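PDB 1TAF: tfiid TBP associated factor 62 from Drosophila melanogaster, which serves as a subunit of the general transcription factor TFIID, which mediates promoter responses to activators and repressors, and is represented here by its histone-fold domain. Local coordinates for residues B[5-10]-B[35-40]. Sequence-based numbering, arbitrary orientation.
Sequences SSISAE and DVSIKL. With ZN (zinc ion), chain G.
The backbone N-H of I7 donates a hydrogen bond to the hydroxyl of S37, with N 2.8 Å from OG and a moderately bent angle of 150° at the hydrogen. CB of S6 rests against the same hydroxyl, 3.3 Å from S37 OG. Beyond this polar point the I7 side chain packs on the helix: its CB lies 4.0 Å from CG1 of V36, while CG1 of I7 meets CD1 of L40 at 3.8 Å, the I7 and L40 side chains crossing at about a right angle. S37 OG sits anti to its own carbonyl carbon, beside the backbone N (chi1 -60°), and also bonds to A33 O one helical turn back, so two bonds fix its rotation. An alanine at S37 would probably leave the buried I7 N-H without its acceptor and weaken the hold on the extended chain. Further out, S5 O accepts a bond from K41 NZ, and D35, on another side of the helix, binds zinc together with E31. I7, V36 and L40 also pack against the partner protein's chain. A serine hydroxyl that bridges two backbone groups thus joins the segment leading into helix 9-18 to the long central helix 26-53 of the histone fold, beside its heterodimer interface.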
loop_
_atom_site.group_PDB
_atom_site.type_symbol
_atom_site.label_atom_id
_atom_site.label_comp_id
_atom_site.label_asym_id
_atom_site.label_seq_id
_atom_site.Cartn_x
_atom_site.Cartn_y
_atom_site.Cartn_z
ATOM N N SER B 5 -19.520 -11.300 -18.009
ATOM C CA SER B 5 -19.479 -9.860 -18.179
ATOM C C SER B 5 -18.236 -9.174 -17.612
ATOM O O SER B 5 -17.555 -9.685 -16.724
ATOM C CB SER B 5 -20.727 -9.244 -17.572
ATOM O OG SER B 5 -21.882 -9.850 -18.120
ATOM N N SER B 6 -17.961 -7.986 -18.125
ATOM C CA SER B 6 -16.829 -7.221 -17.662
ATOM C C SER B 6 -17.059 -5.739 -17.881
ATOM O O SER B 6 -17.832 -5.338 -18.745
ATOM C CB SER B 6 -15.555 -7.680 -18.373
ATOM O OG SER B 6 -15.656 -7.484 -19.763
ATOM N N ILE B 7 -16.447 -4.937 -17.026
ATOM C CA ILE B 7 -16.530 -3.486 -17.106
ATOM C C ILE B 7 -15.834 -3.069 -18.403
ATOM O O ILE B 7 -14.819 -3.650 -18.783
ATOM C CB ILE B 7 -15.829 -2.844 -15.871
ATOM C CG1 ILE B 7 -16.606 -3.175 -14.579
ATOM C CG2 ILE B 7 -15.658 -1.344 -16.060
ATOM C CD1 ILE B 7 -18.056 -2.642 -14.536
ATOM N N SER B 8 -16.389 -2.085 -19.094
ATOM C CA SER B 8 -15.806 -1.624 -20.352
ATOM C C SER B 8 -14.535 -0.813 -20.152
ATOM O O SER B 8 -14.350 -0.161 -19.116
ATOM C CB SER B 8 -16.812 -0.761 -21.124
ATOM O OG SER B 8 -17.106 0.426 -20.400
ATOM N N ALA B 9 -13.674 -0.837 -21.163
ATOM C CA ALA B 9 -12.440 -0.073 -21.142
ATOM C C ALA B 9 -12.792 1.416 -21.146
ATOM O O ALA B 9 -12.042 2.243 -20.626
ATOM C CB ALA B 9 -11.625 -0.408 -22.348
ATOM N N GLU B 10 -13.954 1.750 -21.709
ATOM C CA GLU B 10 -14.421 3.138 -21.770
ATOM C C GLU B 10 -14.664 3.728 -20.374
ATOM O O GLU B 10 -14.337 4.889 -20.104
ATOM C CB GLU B 10 -15.683 3.224 -22.623
ATOM C CG GLU B 10 -16.189 4.627 -22.833
ATOM C CD GLU B 10 -15.144 5.545 -23.452
ATOM O OE1 GLU B 10 -14.342 5.066 -24.296
ATOM O OE2 GLU B 10 -15.128 6.747 -23.086
ATOM N N ASP B 35 -8.834 -6.401 -15.370
ATOM C CA ASP B 35 -8.385 -6.626 -14.007
ATOM C C ASP B 35 -9.456 -6.325 -12.973
ATOM O O ASP B 35 -9.689 -7.135 -12.075
ATOM C CB ASP B 35 -7.145 -5.799 -13.729
ATOM C CG ASP B 35 -5.935 -6.325 -14.455
ATOM O OD1 ASP B 35 -6.022 -7.438 -15.031
ATOM O OD2 ASP B 35 -4.895 -5.639 -14.441
ATOM N N VAL B 36 -10.129 -5.181 -13.104
ATOM C CA VAL B 36 -11.173 -4.835 -12.150
ATOM C C VAL B 36 -12.364 -5.797 -12.224
ATOM O O VAL B 36 -12.993 -6.090 -11.208
ATOM C CB VAL B 36 -11.646 -3.356 -12.285
ATOM C CG1 VAL B 36 -12.602 -3.175 -13.474
ATOM C CG2 VAL B 36 -12.309 -2.908 -10.973
ATOM N N SER B 37 -12.647 -6.305 -13.420
ATOM C CA SER B 37 -13.737 -7.250 -13.618
ATOM C C SER B 37 -13.393 -8.568 -12.943
ATOM O O SER B 37 -14.267 -9.222 -12.381
ATOM C CB SER B 37 -13.979 -7.466 -15.097
ATOM O OG SER B 37 -14.311 -6.233 -15.688
ATOM N N ILE B 38 -12.116 -8.946 -12.990
ATOM C CA ILE B 38 -11.657 -10.174 -12.345
ATOM C C ILE B 38 -11.788 -10.021 -10.829
ATOM O O ILE B 38 -12.182 -10.964 -10.134
ATOM C CB ILE B 38 -10.188 -10.493 -12.710
ATOM C CG1 ILE B 38 -10.110 -11.006 -14.151
ATOM C CG2 ILE B 38 -9.599 -11.515 -11.738
ATOM C CD1 ILE B 38 -8.680 -11.120 -14.683
ATOM N N LYS B 39 -11.455 -8.825 -10.335
ATOM C CA LYS B 39 -11.541 -8.489 -8.913
ATOM C C LYS B 39 -12.991 -8.510 -8.452
ATOM O O LYS B 39 -13.303 -9.031 -7.377
ATOM C CB LYS B 39 -10.948 -7.109 -8.664
ATOM C CG LYS B 39 -9.475 -7.108 -8.377
ATOM C CD LYS B 39 -9.251 -7.312 -6.884
ATOM C CE LYS B 39 -7.770 -7.283 -6.507
ATOM N NZ LYS B 39 -7.613 -7.255 -5.015
ATOM N N LEU B 40 -13.872 -7.941 -9.265
ATOM C CA LEU B 40 -15.304 -7.913 -8.962
ATOM C C LEU B 40 -15.884 -9.328 -8.815
ATOM O O LEU B 40 -16.655 -9.599 -7.888
ATOM C CB LEU B 40 -16.064 -7.156 -10.055
ATOM C CG LEU B 40 -15.976 -5.634 -9.988
ATOM C CD1 LEU B 40 -16.530 -5.038 -11.277
ATOM C CD2 LEU B 40 -16.751 -5.122 -8.779
HETATM ZN ZN ZN G . -3.375 -6.706 -15.171
HETATM O O HOH W 1 -1.722 -5.487 -14.687
#